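Local coordinates for protein BIFUNCTIONAL PROTEIN Proline utilization A (PutA) (Corynebacterium freiburgense, PDB 5UX5) that catalyses both steps of proline oxidation to glutamate, pairing an FAD-dependent proline dehydrogenase with an NAD-dependent aldehyde dehydrogenase in one chain, at residues C626-L631 with L646-E651. Residues are numbered along the deposited sequence; the frame is centred on the assembly and turned at random.
Sequences CAEVAL and LMHTDE. With NAD (nicotinamide-adenine-dinucleotide), chain F.
Glu628, on helix 624-636, reaches across to the chain leaving strand 644-646 and takes a hydrogen bond from the imidazole of His648. Its CG stands anti to the carbonyl carbon and the chain bends at chi2 (-72°), which brings the carboxylate across Leu646. His648 NE2 donates its N-H to Glu628 OE2 at 3.0 Å, fairly straight at 157°. OE2 lies close to the ring plane and accepts on its anti lone pair, while carboxylate and ring are turned 46° apart. The carboxylate probably helps keep the proton on NE2, and Trp493 meets the ring edge-to-face. Beside this bond Leu646, with CG anti to the backbone N, spreads its two methyls along the helix. Leu646 CD1 sits on Ala627 CB at 3.7 Å, and Leu646 CD2 touches the Glu628 carboxylate, 3.4 Å from OE2. Leu646 CD2 also meets Leu631 CD2 at 3.7 Å, where the two leucine side chains run antiparallel alongside each other. Beyond the inverse gamma turn centred on His648, Glu651 extends along the adenine of NAD, its CG 3.6 Å from C5A, and Glu651 OE1 accepts a 2.5 Å hydrogen bond from ribose O2B. Helix 624-636 connects parallel strands 614-618 and 644-646, a beta-alpha-beta unit of the Rossmann-type NAD-binding domain of the aldehyde dehydrogenase fold, and the loop after the second strand reaches the cofactor.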
loop_
_atom_site.group_PDB
_atom_site.type_symbol
_atom_site.label_atom_id
_atom_site.label_comp_id
_atom_site.label_asym_id
_atom_site.label_seq_id
_atom_site.Cartn_x
_atom_site.Cartn_y
_atom_site.Cartn_z
ATOM N N CYS A 626 -24.420 -1.596 2.362
ATOM C CA CYS A 626 -23.176 -2.323 2.111
ATOM C C CYS A 626 -23.310 -3.805 2.473
ATOM O O CYS A 626 -22.982 -4.687 1.666
ATOM C CB CYS A 626 -22.028 -1.671 2.881
ATOM S SG CYS A 626 -21.476 -0.078 2.189
ATOM N N ALA A 627 -23.824 -4.096 3.667
ATOM C CA ALA A 627 -24.073 -5.483 4.039
ATOM C C ALA A 627 -25.019 -6.158 3.062
ATOM O O ALA A 627 -24.819 -7.326 2.708
ATOM C CB ALA A 627 -24.651 -5.550 5.445
ATOM N N GLU A 628 -26.061 -5.444 2.617
ATOM C CA GLU A 628 -27.014 -6.078 1.719
ATOM C C GLU A 628 -26.371 -6.441 0.385
ATOM O O GLU A 628 -26.562 -7.556 -0.117
ATOM C CB GLU A 628 -28.220 -5.183 1.514
ATOM C CG GLU A 628 -29.152 -5.062 2.701
ATOM C CD GLU A 628 -29.952 -6.326 2.935
ATOM O OE1 GLU A 628 -30.009 -7.159 2.002
ATOM O OE2 GLU A 628 -30.527 -6.485 4.043
ATOM N N VAL A 629 -25.591 -5.524 -0.195
ATOM C CA VAL A 629 -24.945 -5.808 -1.476
ATOM C C VAL A 629 -23.971 -6.966 -1.320
ATOM O O VAL A 629 -23.927 -7.871 -2.161
ATOM C CB VAL A 629 -24.275 -4.542 -2.052
ATOM C CG1 VAL A 629 -23.503 -4.849 -3.335
ATOM C CG2 VAL A 629 -25.303 -3.470 -2.304
ATOM N N ALA A 630 -23.178 -6.959 -0.239
ATOM C CA ALA A 630 -22.270 -8.079 0.031
ATOM C C ALA A 630 -23.033 -9.387 0.211
ATOM O O ALA A 630 -22.605 -10.438 -0.285
ATOM C CB ALA A 630 -21.430 -7.801 1.275
ATOM N N LEU A 631 -24.193 -9.341 0.871
ATOM C CA LEU A 631 -24.916 -10.581 1.132
ATOM C C LEU A 631 -25.299 -11.296 -0.159
ATOM O O LEU A 631 -25.367 -12.535 -0.176
ATOM C CB LEU A 631 -26.169 -10.319 1.969
ATOM C CG LEU A 631 -26.696 -11.624 2.587
ATOM C CD1 LEU A 631 -25.681 -12.092 3.607
ATOM C CD2 LEU A 631 -28.088 -11.487 3.195
ATOM N N LEU A 646 -28.575 -12.193 8.112
ATOM C CA LEU A 646 -28.306 -10.761 8.224
ATOM C C LEU A 646 -29.435 -10.136 9.026
ATOM O O LEU A 646 -30.596 -10.227 8.622
ATOM C CB LEU A 646 -28.226 -10.124 6.839
ATOM C CG LEU A 646 -27.953 -8.629 6.603
ATOM C CD1 LEU A 646 -26.660 -8.162 7.188
ATOM C CD2 LEU A 646 -27.937 -8.377 5.118
ATOM N N MET A 647 -29.108 -9.535 10.170
ATOM C CA MET A 647 -30.120 -9.037 11.099
ATOM C C MET A 647 -29.858 -7.563 11.397
ATOM O O MET A 647 -28.953 -7.232 12.174
ATOM C CB MET A 647 -30.148 -9.850 12.402
ATOM C CG MET A 647 -30.516 -11.327 12.284
ATOM S SD MET A 647 -30.827 -12.159 13.903
ATOM C CE MET A 647 -32.239 -11.246 14.556
ATOM N N HIS A 648 -30.683 -6.681 10.827
ATOM C CA HIS A 648 -30.604 -5.249 11.131
ATOM C C HIS A 648 -31.385 -4.953 12.414
ATOM O O HIS A 648 -32.443 -4.323 12.411
ATOM C CB HIS A 648 -31.133 -4.407 9.974
ATOM C CG HIS A 648 -30.450 -4.654 8.665
ATOM N ND1 HIS A 648 -29.109 -4.408 8.463
ATOM C CD2 HIS A 648 -30.940 -5.083 7.473
ATOM C CE1 HIS A 648 -28.800 -4.689 7.207
ATOM N NE2 HIS A 648 -29.892 -5.101 6.585
ATOM N N THR A 649 -30.851 -5.433 13.532
ATOM C CA THR A 649 -31.454 -5.099 14.812
ATOM C C THR A 649 -31.155 -3.649 15.154
ATOM O O THR A 649 -30.142 -3.073 14.730
ATOM C CB THR A 649 -30.933 -5.996 15.952
ATOM O OG1 THR A 649 -29.589 -5.624 16.297
ATOM C CG2 THR A 649 -30.956 -7.466 15.567
ATOM N N ASP A 650 -32.056 -3.059 15.932
ATOM C CA ASP A 650 -31.795 -1.763 16.517
ATOM C C ASP A 650 -30.719 -1.912 17.591
ATOM O O ASP A 650 -30.125 -2.968 17.769
ATOM C CB ASP A 650 -33.069 -1.152 17.098
ATOM C CG ASP A 650 -33.731 -2.049 18.116
ATOM O OD1 ASP A 650 -33.027 -2.911 18.696
ATOM O OD2 ASP A 650 -34.952 -1.892 18.356
ATOM N N GLU A 651 -30.450 -0.819 18.283
ATOM C CA GLU A 651 -29.594 -0.783 19.452
ATOM C C GLU A 651 -30.419 -0.574 20.716
ATOM O O GLU A 651 -29.954 0.046 21.675
ATOM C CB GLU A 651 -28.547 0.312 19.276
ATOM C CG GLU A 651 -27.630 0.036 18.095
ATOM C CD GLU A 651 -26.491 1.037 17.974
ATOM O OE1 GLU A 651 -25.691 0.921 17.009
ATOM O OE2 GLU A 651 -26.364 1.915 18.862
HETATM P PA NAD F . -19.913 0.980 18.120
HETATM O O1A NAD F . -18.703 0.456 18.968
HETATM O O2A NAD F . -20.883 1.806 19.029
HETATM O O5B NAD F . -20.736 -0.233 17.550
HETATM C C5B NAD F . -20.252 -1.096 16.551
HETATM C C4B NAD F . -21.289 -2.177 16.245
HETATM O O4B NAD F . -21.966 -2.670 17.406
HETATM C C3B NAD F . -22.315 -1.696 15.266
HETATM O O3B NAD F . -22.795 -2.728 14.479
HETATM C C2B NAD F . -23.307 -1.189 16.234
HETATM O O2B NAD F . -24.537 -0.862 15.688
HETATM C C1B NAD F . -23.321 -2.291 17.242
HETATM N N9A NAD F . -23.934 -1.888 18.503
HETATM C C8A NAD F . -23.496 -0.899 19.364
HETATM N N7A NAD F . -24.327 -0.816 20.424
HETATM C C5A NAD F . -25.355 -1.764 20.298
HETATM C C6A NAD F . -26.453 -2.138 21.065
HETATM N N6A NAD F . -26.780 -1.493 22.313
HETATM N N1A NAD F . -27.252 -3.130 20.635
HETATM C C2A NAD F . -27.018 -3.779 19.466
HETATM N N3A NAD F . -25.950 -3.446 18.690
HETATM C C4A NAD F . -25.113 -2.458 19.074
HETATM O O3 NAD F . -19.274 1.800 16.904
HETATM P PN NAD F . -19.795 3.151 16.202
HETATM O O1N NAD F . -20.976 3.810 16.884
HETATM O O2N NAD F . -20.341 2.776 14.856
HETATM O O5D NAD F . -18.512 4.122 16.140
HETATM C C5D NAD F . -17.905 4.484 17.373
HETATM C C4D NAD F . -16.391 4.710 17.363
HETATM O O4D NAD F . -15.605 3.590 17.031
HETATM C C3D NAD F . -15.852 5.763 16.458
HETATM O O3D NAD F . -16.254 7.049 16.758
HETATM C C2D NAD F . -14.423 5.583 16.783
HETATM O O2D NAD F . -14.067 6.459 17.793
HETATM C C1D NAD F . -14.303 4.122 17.152
#